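Local structure of 7,8-dihydro-6-hydroxymethylpterin pyrophosphokinase-dihydropteroate synthase (Plasmodium falciparum, 6JWV) at residues A[428-433]-A[480-485]; A[455-460]-A[493-498]; A[476-481]-A[498-503]; A[524-529]-A[570-575]. The protein probably catalyses two successive steps of folate synthesis: pyrophosphorylation of 6-hydroxymethyl-7,8-dihydropterin by ATP, then condensation of the product with 4-aminobenzoate. The protein carries 1 engineered substitution. All coordinates share one frame; numbering follows the deposited sequence.

Overall arrangement
All four contacts lie in the dihydropteroate synthase part, a TIM-barrel-type domain. Contacts 1, 3 and 4 join neighbouring strands of its parallel sheet, in the order 428-432, 478-482, 500-503, 525-529 and 572-575. Contacts 1 and 3 share strand 478-482 and have centres about 7 Å apart; the centre of contact 4 is about 11 Å from that of contact 3, which it follows along the chain. Contact 2 lies in the helical layer, its centre about 12 Å from that of contact 1, and packs helix 448-464 against the turn after helix 486-494; its segments alternate in sequence with those of contacts 1 and 3. The three strand contacts supply acidic or amide side chains to the pterin-sulfathiazole adduct.

Contact 1 (A[428-433]-A[480-485]); sequences VIDIGG and SIDTIN. With XTZ (4-{[(2-amino-4-oxo-3,4,7,8-tetrahydropteridin-6-yl)methyl]amino}-N-(1,3-thiazol-2-yl)benzenesulfonamide), chain C.
Ile429, Ile431, Ser480 and Asp482 tie two adjacent parallel strands, 428-432 and 478-482, whose paired parts differ in direction by 29°: Ser480 N donates to Ile429 O at 2.7 Å, Ile431 N to Ser480 O, and Asp482 N to Ile431 O. Asp430 is paired with Ser480 and Ile431 with Ile481, and the two pairs project from opposite faces. Small and able to donate, Ser480 suits a place beside a carboxylate: its OG bonds Asp430 OD1 at 2.5 Å, arriving on the anti side and well out of the carboxylate plane. In the TIM barrel of the pterin-binding enzymes this alternation puts Asp430 and Ser480 on the pocket side and Ile431 and Ile481 on the helix side. The isoleucines are apolar and branched at CB, as befits buried strand positions, with Ile431 CG2 lying 4.3 Å from Ile481 CB. Farther along, Asp482 stretches its carboxylate toward the ligand, CG being anti to the backbone N (chi1 -172°), and OD2 accepts from XTZ N8 at 2.7 Å. The planes of the Asp430 and Asp482 carboxylates are inclined by 21°, their OD2 atoms 3.7 Å apart; Arg686, salt-bridged to Asp430 OD2, probably eases the repulsion. Beyond the paired strands, a water accepts a hydrogen bond from Gly433 N at 2.7 Å and donates one to Asp482 O.

Contact 2 (A[455-460]-A[493-498]); sequences VLQLFQ and VDNDLV
Leu456 and Leu497 join helix 448-464 to the turn that ends helix 486-494, two successive helices on the outside of the barrel. That turn is a Schellman motif: Asp496, with positive phi, is its C-prime residue, Asp496 N bonds Val493 O at 3.1 Å, and Leu497 N returns to Cys492 O. The apolar contacts carry most of the joint. Leu456 CB meets Leu497 CB at 3.8 Å, and Leu497, just past C-prime, turns its CB toward the helix. With CG anti to its carbonyl carbon (chi1 -49°), Leu497 sends CD1 alongside Leu456 CB and CD2 over the helix backbone, 4.0 Å from Gln457 CA. The CD1 branch of Leu456 reaches on to Val498 CG1 at 3.8 Å, so one leucine bridges the turn and the loop that leads into strand 500-503. Leucine suits such places because its two methyls can fill separate hollows. Polar groups border this core without a hydrogen bond between the segments. The amides of Gln457 and Asn495 are turned 67° apart, and Asn495 ND2 donates back to Glu491 O, in the helix just left. Gln460 reaches out nearly straight and lies across Leu497, roughly perpendicular, NE2 3.9 Å from Leu497 CD2.

Contact 3 (A[476-481]-A[498-503]); sequences KPIISI and VDILND. With XTZ (4-{[(2-amino-4-oxo-3,4,7,8-tetrahydropteridin-6-yl)methyl]amino}-N-(1,3-thiazol-2-yl)benzenesulfonamide), chain C.
Val498 fits its CG1 methyl into the hollow between Ile479 and Ile481, alternate residues of strand 478-482: it lies 3.8 Å from Ile479 CG2 and equally far from Ile481 CG2. Valine is compact enough to sit between two larger neighbours, and together they form the face covered by helices 448-464 and 486-494. On the barrel's inner face Ile500 leans its CD1 on Ile478 CG2 at 3.6 Å, while its CB rests by the small Ser480 CB. This is a beta-alpha-beta crossover: strands 478-482 and 500-503 run parallel and are connected through helix 486-494. Just before strand 500-503, Asp499 has CG anti to its carbonyl carbon (chi1 -48°), which carries OD2 to Ile479 N at 2.8 Å in a nearly straight bond. Ile479 O accepts from both Asp499 N and Ile500 N, at 2.7 and 3.0 Å. A water joins Asp499 OD2 to Pro477 O. At the other end Asn502 presents its amide to the pterin: OD1 accepts from XTZ N1 at 2.8 Å, and ND2 donates to XTZ N3 at 3.1 Å. ND2 also donates to Asp430 OD2, so the donor and acceptor ends are not interchangeable, which implies a side chain turned to recognise the aminopyrimidine edge of a pterin.

Contact 4 (A[524-529]-A[570-575]); sequences YSVVLM and YRILFD. With XTZ (4-{[(2-amino-4-oxo-3,4,7,8-tetrahydropteridin-6-yl)methyl]amino}-N-(1,3-thiazol-2-yl)benzenesulfonamide), chain C.
Val526 and Ile572 project together from the same face of neighbouring parallel strands of the TIM barrel, with Val526 CG1 3.9 Å from Ile572 CG1. On this helix-facing side Leu528 crosses Ile572 at a slant, its CD1 reaching Ile572 CG2 at 3.6 Å, and helix 547-564 covers Val526 and Ile572 from outside. Branched apolar side chains suit a layer pressed between sheet and helix. The opposite face begins with Val527, which slants across Leu573 and brings CG2 to 3.7 Å from its CD1. Between the faces, the backbones alternate as donors and acceptors: Val526 N to Arg571 O, Leu573 N to Val526 O and Leu528 N to Leu573 O, then a weak bond from Asp575 N to Leu528 O. At the strand starts Arg571 has a straight chain as far as NE and passes its methylenes alongside Ser525 OG, which meets the guanidinium edge: NH1 donates to OG at 2.9 Å in a bent bond (136°), 27° out of plane. Its NE makes a salt bridge with Glu35, in the pyrophosphokinase part, and Ser525 OG also bonds Val377 O. At the far end Met529 and Asp575 run alongside each other toward the ligand. Asp575 has CG anti to its N (chi1 -175°), which places OD2 where it accepts from both XTZ N1 and XTZ N2, at 2.8 and 2.7 Å. Beside it, the flexible thioether of Met529 sets SD 3.4 Å from XTZ N2.

Contact 1 (A[428-433]-A[480-485])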
# COMPACT_ATOMS: atom_id res chain seq x y z
N VAL A 428 4.69 6.74 -23.41
CA VAL A 428 4.15 7.97 -23.95
C VAL A 428 5.27 9.02 -23.87
O VAL A 428 6.04 9.07 -22.90
CB VAL A 428 2.87 8.44 -23.16
CG1 VAL A 428 2.27 9.72 -23.75
CG2 VAL A 428 1.78 7.36 -23.11
N ILE A 429 5.38 9.84 -24.91
CA ILE A 429 6.24 11.01 -24.89
C ILE A 429 5.33 12.25 -24.83
O ILE A 429 4.41 12.39 -25.64
CB ILE A 429 7.15 11.08 -26.16
CG1 ILE A 429 7.94 9.77 -26.39
CG2 ILE A 429 8.05 12.33 -26.16
CD1 ILE A 429 9.08 9.49 -25.44
N ASP A 430 5.56 13.11 -23.86
CA ASP A 430 4.84 14.38 -23.78
C ASP A 430 5.75 15.50 -24.28
O ASP A 430 6.73 15.85 -23.62
CB ASP A 430 4.31 14.64 -22.35
CG ASP A 430 3.46 15.91 -22.23
OD1 ASP A 430 2.57 16.13 -23.09
OD2 ASP A 430 3.70 16.68 -21.26
N ILE A 431 5.44 16.03 -25.46
CA ILE A 431 6.24 17.11 -26.05
C ILE A 431 5.61 18.51 -25.87
O ILE A 431 4.42 18.72 -26.13
CB ILE A 431 6.64 16.81 -27.51
CG1 ILE A 431 7.61 17.89 -28.03
CG2 ILE A 431 5.41 16.65 -28.40
CD1 ILE A 431 8.29 17.58 -29.35
N GLY A 432 6.44 19.44 -25.40
CA GLY A 432 6.02 20.80 -25.12
C GLY A 432 7.11 21.79 -25.47
O GLY A 432 8.30 21.54 -25.25
N GLY A 433 6.69 22.92 -26.03
CA GLY A 433 7.56 24.06 -26.31
C GLY A 433 7.16 25.28 -25.50
O GLY A 433 7.72 26.36 -25.70
N SER A 480 2.03 12.58 -26.99
CA SER A 480 1.19 13.59 -26.38
C SER A 480 1.82 14.97 -26.59
O SER A 480 3.01 15.16 -26.35
CB SER A 480 1.04 13.24 -24.91
OG SER A 480 1.02 14.40 -24.11
N ILE A 481 1.03 15.94 -27.04
CA ILE A 481 1.50 17.35 -27.11
C ILE A 481 0.92 18.26 -26.01
O ILE A 481 -0.28 18.44 -25.90
CB ILE A 481 1.34 17.97 -28.52
CG1 ILE A 481 1.99 19.37 -28.56
CG2 ILE A 481 -0.12 17.94 -28.98
CD1 ILE A 481 2.13 19.98 -29.93
N ASP A 482 1.81 18.83 -25.20
CA ASP A 482 1.49 19.78 -24.14
C ASP A 482 1.30 21.16 -24.78
O ASP A 482 2.25 21.87 -25.03
CB ASP A 482 2.62 19.78 -23.12
CG ASP A 482 2.33 20.58 -21.87
OD1 ASP A 482 1.53 21.55 -21.89
OD2 ASP A 482 2.93 20.26 -20.83
N THR A 483 0.06 21.51 -25.05
CA THR A 483 -0.27 22.76 -25.72
C THR A 483 -1.65 23.22 -25.35
O THR A 483 -2.51 22.38 -25.02
CB THR A 483 -0.15 22.69 -27.26
OG1 THR A 483 -0.53 23.96 -27.80
CG2 THR A 483 -1.04 21.62 -27.88
N ILE A 484 -1.86 24.53 -25.40
CA ILE A 484 -3.22 25.13 -25.27
C ILE A 484 -3.60 25.92 -26.52
O ILE A 484 -4.64 26.57 -26.55
CB ILE A 484 -3.39 26.01 -24.01
CG1 ILE A 484 -2.49 27.25 -24.08
CG2 ILE A 484 -3.17 25.17 -22.76
CD1 ILE A 484 -2.81 28.34 -23.08
N ASN A 485 -2.73 25.85 -27.53
CA ASN A 485 -2.86 26.65 -28.74
C ASN A 485 -3.53 25.78 -29.77
O ASN A 485 -2.95 24.80 -30.24
CB ASN A 485 -1.49 27.12 -29.26
CG ASN A 485 -1.58 28.29 -30.25
OD1 ASN A 485 -2.68 28.73 -30.64
ND2 ASN A 485 -0.42 28.81 -30.67
O3 XTZ C . 1.66 18.46 -13.81
C16 XTZ C . 1.53 18.58 -15.05
N2 XTZ C . 0.54 17.95 -15.69
C3 XTZ C . 2.45 19.44 -15.84
N4 XTZ C . 3.48 20.14 -15.30
C4 XTZ C . 4.28 20.90 -16.10
C15 XTZ C . 4.08 21.01 -17.60
N8 XTZ C . 2.96 20.23 -18.10
C2 XTZ C . 2.18 19.48 -17.31
N3 XTZ C . 1.14 18.77 -17.82
C1 XTZ C . 0.35 18.03 -17.01
N1 XTZ C . -0.68 17.34 -17.54
C5 XTZ C . 5.44 21.69 -15.54
N5 XTZ C . 4.97 22.88 -14.81
C6 XTZ C . 5.40 23.18 -13.54
C14 XTZ C . 6.75 23.02 -13.22
C13 XTZ C . 7.20 23.32 -11.95
C9 XTZ C . 6.33 23.78 -10.96
C8 XTZ C . 4.96 23.96 -11.26
C7 XTZ C . 4.50 23.66 -12.55
S1 XTZ C . 6.94 24.11 -9.51
O1 XTZ C . 7.43 22.97 -8.81
O2 XTZ C . 5.90 24.67 -8.68
N6 XTZ C . 8.19 25.13 -9.70
C10 XTZ C . 9.48 24.81 -10.07
S2 XTZ C . 10.85 25.85 -9.78
C12 XTZ C . 11.96 24.74 -10.53
C11 XTZ C . 11.21 23.64 -10.97
N7 XTZ C . 9.85 23.68 -10.71
O HOH W 1 4.08 23.24 -26.67

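Contact 2 (A[455-460]-A[493-498])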
# COMPACT_ATOMS: atom_id res chain seq x y z
N VAL A 455 10.41 19.04 -34.65
CA VAL A 455 10.78 17.91 -33.80
C VAL A 455 9.84 16.72 -34.02
O VAL A 455 10.29 15.58 -34.14
CB VAL A 455 10.82 18.28 -32.30
CG1 VAL A 455 11.20 17.06 -31.46
CG2 VAL A 455 11.80 19.41 -32.05
N LEU A 456 8.54 17.01 -34.09
CA LEU A 456 7.54 15.97 -34.34
C LEU A 456 7.62 15.45 -35.77
O LEU A 456 7.45 14.27 -36.00
CB LEU A 456 6.12 16.43 -33.99
CG LEU A 456 5.88 16.64 -32.49
CD1 LEU A 456 4.64 17.48 -32.21
CD2 LEU A 456 5.80 15.31 -31.78
N GLN A 457 7.91 16.35 -36.71
CA GLN A 457 7.98 15.96 -38.11
C GLN A 457 9.20 15.09 -38.34
O GLN A 457 9.12 14.08 -39.06
CB GLN A 457 7.99 17.19 -39.02
CG GLN A 457 7.04 17.06 -40.21
CD GLN A 457 6.24 18.32 -40.52
OE1 GLN A 457 5.08 18.24 -40.93
NE2 GLN A 457 6.87 19.51 -40.34
N LEU A 458 10.30 15.44 -37.67
CA LEU A 458 11.52 14.65 -37.74
C LEU A 458 11.37 13.28 -37.08
O LEU A 458 11.79 12.28 -37.66
CB LEU A 458 12.72 15.42 -37.19
CG LEU A 458 14.11 14.78 -37.34
CD1 LEU A 458 14.45 14.39 -38.78
CD2 LEU A 458 15.16 15.71 -36.75
N PHE A 459 10.77 13.24 -35.89
CA PHE A 459 10.52 11.97 -35.20
C PHE A 459 9.77 11.00 -36.10
O PHE A 459 10.15 9.83 -36.20
CB PHE A 459 9.76 12.13 -33.87
CG PHE A 459 9.42 10.80 -33.25
CD1 PHE A 459 10.36 10.13 -32.45
CD2 PHE A 459 8.20 10.18 -33.52
CE1 PHE A 459 10.08 8.89 -31.92
CE2 PHE A 459 7.91 8.93 -32.99
CZ PHE A 459 8.85 8.29 -32.18
N GLN A 460 8.70 11.49 -36.73
CA GLN A 460 7.85 10.69 -37.61
C GLN A 460 8.62 10.06 -38.78
O GLN A 460 8.35 8.91 -39.15
CB GLN A 460 6.69 11.54 -38.14
CG GLN A 460 5.49 10.73 -38.62
CD GLN A 460 4.67 11.44 -39.69
OE1 GLN A 460 3.49 11.12 -39.89
NE2 GLN A 460 5.28 12.40 -40.39
N VAL A 493 -2.28 17.47 -35.72
CA VAL A 493 -3.38 16.57 -36.03
C VAL A 493 -3.51 16.38 -37.54
O VAL A 493 -3.54 15.25 -38.01
CB VAL A 493 -4.67 17.03 -35.28
CG1 VAL A 493 -5.92 17.01 -36.15
CG2 VAL A 493 -4.88 16.19 -34.03
N ASP A 494 -3.54 17.48 -38.29
CA ASP A 494 -3.55 17.44 -39.76
C ASP A 494 -2.42 16.59 -40.37
O ASP A 494 -2.62 15.92 -41.38
CB ASP A 494 -3.48 18.85 -40.35
CG ASP A 494 -4.78 19.65 -40.16
OD1 ASP A 494 -5.74 19.15 -39.50
OD2 ASP A 494 -4.83 20.79 -40.69
N ASN A 495 -1.25 16.62 -39.74
CA ASN A 495 -0.06 15.96 -40.24
C ASN A 495 0.28 14.68 -39.49
O ASN A 495 1.40 14.17 -39.62
CB ASN A 495 1.12 16.93 -40.18
CG ASN A 495 0.94 18.13 -41.09
OD1 ASN A 495 0.87 17.99 -42.31
ND2 ASN A 495 0.86 19.32 -40.50
N ASP A 496 -0.68 14.16 -38.72
CA ASP A 496 -0.58 12.90 -37.98
C ASP A 496 0.70 12.78 -37.12
O ASP A 496 1.37 11.75 -37.13
CB ASP A 496 -0.79 11.69 -38.91
CG ASP A 496 -2.04 11.84 -39.81
OD1 ASP A 496 -2.05 12.71 -40.70
OD2 ASP A 496 -3.02 11.08 -39.63
N LEU A 497 1.01 13.84 -36.38
CA LEU A 497 2.21 13.88 -35.55
C LEU A 497 1.96 13.54 -34.09
O LEU A 497 2.91 13.26 -33.36
CB LEU A 497 2.86 15.26 -35.62
CG LEU A 497 3.10 15.88 -37.01
CD1 LEU A 497 3.58 17.31 -36.87
CD2 LEU A 497 4.06 15.02 -37.81
N VAL A 498 0.70 13.60 -33.65
CA VAL A 498 0.37 13.40 -32.23
C VAL A 498 -0.82 12.47 -32.04
O VAL A 498 -1.61 12.27 -32.96
CB VAL A 498 0.14 14.73 -31.48
CG1 VAL A 498 1.40 15.59 -31.48
CG2 VAL A 498 -1.07 15.48 -32.04

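Contact 3 (A[476-481]-A[498-503])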
# COMPACT_ATOMS: atom_id res chain seq x y z
N LYS A 476 5.74 1.43 -30.96
CA LYS A 476 5.69 2.88 -31.12
C LYS A 476 5.18 3.56 -29.86
O LYS A 476 4.20 3.09 -29.25
CB LYS A 476 4.82 3.28 -32.31
CG LYS A 476 5.16 4.65 -32.86
CD LYS A 476 4.45 4.91 -34.17
CE LYS A 476 4.73 6.32 -34.65
NZ LYS A 476 3.92 6.64 -35.87
N PRO A 477 5.84 4.65 -29.46
CA PRO A 477 5.27 5.37 -28.34
C PRO A 477 4.05 6.17 -28.77
O PRO A 477 3.92 6.56 -29.95
CB PRO A 477 6.40 6.30 -27.90
CG PRO A 477 7.15 6.56 -29.17
CD PRO A 477 7.11 5.26 -29.92
N ILE A 478 3.15 6.35 -27.82
CA ILE A 478 2.08 7.30 -27.93
C ILE A 478 2.69 8.71 -27.79
O ILE A 478 3.60 8.93 -26.96
CB ILE A 478 1.01 6.95 -26.87
CG1 ILE A 478 0.38 5.59 -27.24
CG2 ILE A 478 -0.03 8.07 -26.74
CD1 ILE A 478 -0.13 4.79 -26.06
N ILE A 479 2.22 9.63 -28.63
CA ILE A 479 2.73 11.00 -28.64
C ILE A 479 1.66 11.94 -28.09
O ILE A 479 0.56 12.09 -28.64
CB ILE A 479 3.20 11.48 -30.05
CG1 ILE A 479 4.25 10.55 -30.67
CG2 ILE A 479 3.73 12.91 -30.00
CD1 ILE A 479 5.54 10.42 -29.88
N SER A 480 2.03 12.58 -26.99
CA SER A 480 1.19 13.59 -26.38
C SER A 480 1.82 14.97 -26.59
O SER A 480 3.01 15.16 -26.35
CB SER A 480 1.04 13.24 -24.91
OG SER A 480 1.02 14.40 -24.11
N ILE A 481 1.03 15.94 -27.04
CA ILE A 481 1.50 17.35 -27.11
C ILE A 481 0.92 18.26 -26.01
O ILE A 481 -0.28 18.44 -25.90
CB ILE A 481 1.34 17.97 -28.52
CG1 ILE A 481 1.99 19.37 -28.56
CG2 ILE A 481 -0.12 17.94 -28.98
CD1 ILE A 481 2.13 19.98 -29.93
N VAL A 498 0.70 13.60 -33.65
CA VAL A 498 0.37 13.40 -32.23
C VAL A 498 -0.82 12.47 -32.04
O VAL A 498 -1.61 12.27 -32.96
CB VAL A 498 0.14 14.73 -31.48
CG1 VAL A 498 1.40 15.59 -31.48
CG2 VAL A 498 -1.07 15.48 -32.04
N ASP A 499 -0.94 11.90 -30.84
CA ASP A 499 -2.11 11.11 -30.45
C ASP A 499 -2.98 11.78 -29.37
O ASP A 499 -4.20 11.66 -29.40
CB ASP A 499 -1.70 9.72 -29.99
CG ASP A 499 -0.73 9.04 -30.96
OD1 ASP A 499 -1.10 8.85 -32.13
OD2 ASP A 499 0.40 8.70 -30.55
N ILE A 500 -2.36 12.50 -28.43
CA ILE A 500 -3.06 13.04 -27.26
C ILE A 500 -2.83 14.54 -27.15
O ILE A 500 -1.73 15.02 -27.42
CB ILE A 500 -2.59 12.35 -25.95
CG1 ILE A 500 -2.94 10.86 -25.96
CG2 ILE A 500 -3.19 13.02 -24.71
CD1 ILE A 500 -2.40 10.05 -24.80
N LEU A 501 -3.87 15.26 -26.74
CA LEU A 501 -3.76 16.64 -26.32
C LEU A 501 -3.59 16.73 -24.81
O LEU A 501 -4.48 16.33 -24.08
CB LEU A 501 -5.01 17.42 -26.72
CG LEU A 501 -5.20 18.86 -26.24
CD1 LEU A 501 -4.10 19.75 -26.80
CD2 LEU A 501 -6.57 19.36 -26.65
N ASN A 502 -2.46 17.25 -24.34
CA ASN A 502 -2.28 17.56 -22.92
C ASN A 502 -2.54 19.06 -22.75
O ASN A 502 -1.68 19.91 -23.04
CB ASN A 502 -0.87 17.15 -22.43
CG ASN A 502 -0.56 17.60 -21.00
OD1 ASN A 502 -1.45 17.89 -20.20
ND2 ASN A 502 0.71 17.65 -20.68
N ASP A 503 -3.78 19.37 -22.35
CA ASP A 503 -4.26 20.74 -22.19
C ASP A 503 -4.27 21.13 -20.72
O ASP A 503 -5.14 20.70 -19.95
CB ASP A 503 -5.65 20.91 -22.81
CG ASP A 503 -6.06 22.39 -23.00
OD1 ASP A 503 -5.95 23.21 -22.04
OD2 ASP A 503 -6.52 22.71 -24.12
O3 XTZ C . 1.66 18.46 -13.81
C16 XTZ C . 1.53 18.58 -15.05
N2 XTZ C . 0.54 17.95 -15.69
C3 XTZ C . 2.45 19.44 -15.84
N4 XTZ C . 3.48 20.14 -15.30
C4 XTZ C . 4.28 20.90 -16.10
C15 XTZ C . 4.08 21.01 -17.60
N8 XTZ C . 2.96 20.23 -18.10
C2 XTZ C . 2.18 19.48 -17.31
N3 XTZ C . 1.14 18.77 -17.82
C1 XTZ C . 0.35 18.03 -17.01
N1 XTZ C . -0.68 17.34 -17.54
C5 XTZ C . 5.44 21.69 -15.54
N5 XTZ C . 4.97 22.88 -14.81
C6 XTZ C . 5.40 23.18 -13.54
C14 XTZ C . 6.75 23.02 -13.22
C13 XTZ C . 7.20 23.32 -11.95
C9 XTZ C . 6.33 23.78 -10.96
C8 XTZ C . 4.96 23.96 -11.26
C7 XTZ C . 4.50 23.66 -12.55
S1 XTZ C . 6.94 24.11 -9.51
O1 XTZ C . 7.43 22.97 -8.81
O2 XTZ C . 5.90 24.67 -8.68
N6 XTZ C . 8.19 25.13 -9.70
C10 XTZ C . 9.48 24.81 -10.07
S2 XTZ C . 10.85 25.85 -9.78
C12 XTZ C . 11.96 24.74 -10.53
C11 XTZ C . 11.21 23.64 -10.97
N7 XTZ C . 9.85 23.68 -10.71
O HOH W 2 2.03 6.91 -32.12

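Contact 4 (A[524-529]-A[570-575])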
# COMPACT_ATOMS: atom_id res chain seq x y z
N TYR A 524 -9.40 11.63 -30.81
CA TYR A 524 -8.14 11.80 -30.08
C TYR A 524 -8.39 11.92 -28.59
O TYR A 524 -9.36 12.53 -28.17
CB TYR A 524 -7.35 13.05 -30.56
CG TYR A 524 -6.93 13.00 -32.01
CD1 TYR A 524 -5.75 12.36 -32.39
CD2 TYR A 524 -7.72 13.58 -33.00
CE1 TYR A 524 -5.36 12.31 -33.72
CE2 TYR A 524 -7.35 13.53 -34.34
CZ TYR A 524 -6.17 12.90 -34.70
OH TYR A 524 -5.81 12.85 -36.05
N SER A 525 -7.50 11.34 -27.78
CA SER A 525 -7.61 11.42 -26.32
C SER A 525 -7.06 12.73 -25.76
O SER A 525 -6.33 13.46 -26.48
CB SER A 525 -6.96 10.21 -25.67
OG SER A 525 -7.66 9.05 -26.07
N VAL A 526 -7.41 13.05 -24.51
CA VAL A 526 -7.11 14.36 -23.96
C VAL A 526 -6.84 14.30 -22.46
O VAL A 526 -7.60 13.69 -21.71
CB VAL A 526 -8.25 15.38 -24.35
CG1 VAL A 526 -9.63 14.95 -23.78
CG2 VAL A 526 -7.89 16.82 -24.00
N VAL A 527 -5.76 14.94 -22.02
CA VAL A 527 -5.50 15.15 -20.59
C VAL A 527 -6.11 16.49 -20.14
O VAL A 527 -5.78 17.54 -20.69
CB VAL A 527 -3.98 15.12 -20.28
CG1 VAL A 527 -3.72 15.28 -18.79
CG2 VAL A 527 -3.37 13.82 -20.73
N LEU A 528 -6.98 16.44 -19.14
CA LEU A 528 -7.59 17.65 -18.55
C LEU A 528 -6.92 17.99 -17.24
O LEU A 528 -7.01 17.22 -16.29
CB LEU A 528 -9.11 17.46 -18.35
CG LEU A 528 -10.02 17.33 -19.59
CD1 LEU A 528 -11.49 17.14 -19.22
CD2 LEU A 528 -9.84 18.51 -20.55
N MET A 529 -6.24 19.13 -17.18
CA MET A 529 -5.49 19.52 -15.96
C MET A 529 -6.14 20.67 -15.22
O MET A 529 -6.63 21.61 -15.86
CB MET A 529 -4.04 19.88 -16.29
CG MET A 529 -3.06 19.62 -15.14
SD MET A 529 -1.51 20.58 -15.16
CE MET A 529 -2.16 22.25 -14.96
N TYR A 570 -14.28 7.64 -22.18
CA TYR A 570 -13.13 6.76 -22.03
C TYR A 570 -11.84 7.30 -22.67
O TYR A 570 -10.79 6.65 -22.57
CB TYR A 570 -13.45 5.36 -22.57
CG TYR A 570 -13.83 5.34 -24.05
CD1 TYR A 570 -12.86 5.28 -25.03
CD2 TYR A 570 -15.18 5.37 -24.45
CE1 TYR A 570 -13.19 5.27 -26.37
CE2 TYR A 570 -15.51 5.34 -25.80
CZ TYR A 570 -14.51 5.31 -26.75
OH TYR A 570 -14.80 5.29 -28.10
N ARG A 571 -11.91 8.45 -23.35
CA ARG A 571 -10.70 9.12 -23.88
C ARG A 571 -10.25 10.33 -23.06
O ARG A 571 -9.35 11.07 -23.48
CB ARG A 571 -10.91 9.53 -25.33
CG ARG A 571 -10.82 8.37 -26.29
CD ARG A 571 -10.87 8.85 -27.72
NE ARG A 571 -10.63 7.74 -28.65
CZ ARG A 571 -9.44 7.33 -29.07
NH1 ARG A 571 -8.31 7.92 -28.66
NH2 ARG A 571 -9.37 6.32 -29.92
N ILE A 572 -10.87 10.52 -21.91
CA ILE A 572 -10.61 11.71 -21.11
C ILE A 572 -9.81 11.37 -19.85
O ILE A 572 -10.19 10.49 -19.09
CB ILE A 572 -11.91 12.46 -20.81
CG1 ILE A 572 -12.51 12.98 -22.11
CG2 ILE A 572 -11.67 13.63 -19.87
CD1 ILE A 572 -13.96 13.40 -22.01
N LEU A 573 -8.72 12.10 -19.63
CA LEU A 573 -7.81 11.86 -18.50
C LEU A 573 -7.78 13.03 -17.53
O LEU A 573 -7.69 14.19 -17.95
CB LEU A 573 -6.40 11.58 -19.02
CG LEU A 573 -6.28 10.36 -19.93
CD1 LEU A 573 -5.34 10.69 -21.07
CD2 LEU A 573 -5.78 9.18 -19.14
N PHE A 574 -7.85 12.69 -16.25
CA PHE A 574 -7.95 13.65 -15.15
C PHE A 574 -6.55 13.92 -14.66
O PHE A 574 -5.75 12.99 -14.56
CB PHE A 574 -8.71 13.03 -13.98
CG PHE A 574 -10.19 13.05 -14.13
CD1 PHE A 574 -10.83 12.30 -15.13
CD2 PHE A 574 -10.98 13.77 -13.23
CE1 PHE A 574 -12.22 12.32 -15.25
CE2 PHE A 574 -12.36 13.81 -13.35
CZ PHE A 574 -12.98 13.09 -14.36
N ASP A 575 -6.26 15.18 -14.35
CA ASP A 575 -4.99 15.55 -13.76
C ASP A 575 -5.21 16.70 -12.79
O ASP A 575 -5.77 17.76 -13.14
CB ASP A 575 -3.96 15.90 -14.85
CG ASP A 575 -2.53 16.20 -14.29
OD1 ASP A 575 -2.33 16.32 -13.04
OD2 ASP A 575 -1.59 16.31 -15.13
O3 XTZ C . 1.66 18.46 -13.81
C16 XTZ C . 1.53 18.58 -15.05
N2 XTZ C . 0.54 17.95 -15.69
C3 XTZ C . 2.45 19.44 -15.84
N4 XTZ C . 3.48 20.14 -15.30
C4 XTZ C . 4.28 20.90 -16.10
C15 XTZ C . 4.08 21.01 -17.60
N8 XTZ C . 2.96 20.23 -18.10
C2 XTZ C . 2.18 19.48 -17.31
N3 XTZ C . 1.14 18.77 -17.82
C1 XTZ C . 0.35 18.03 -17.01
N1 XTZ C . -0.68 17.34 -17.54
C5 XTZ C . 5.44 21.69 -15.54
N5 XTZ C . 4.97 22.88 -14.81
C6 XTZ C . 5.40 23.18 -13.54
C14 XTZ C . 6.75 23.02 -13.22
C13 XTZ C . 7.20 23.32 -11.95
C9 XTZ C . 6.33 23.78 -10.96
C8 XTZ C . 4.96 23.96 -11.26
C7 XTZ C . 4.50 23.66 -12.55
S1 XTZ C . 6.94 24.11 -9.51
O1 XTZ C . 7.43 22.97 -8.81
O2 XTZ C . 5.90 24.67 -8.68
N6 XTZ C . 8.19 25.13 -9.70
C10 XTZ C . 9.48 24.81 -10.07
S2 XTZ C . 10.85 25.85 -9.78
C12 XTZ C . 11.96 24.74 -10.53
C11 XTZ C . 11.21 23.64 -10.97
N7 XTZ C . 9.85 23.68 -10.71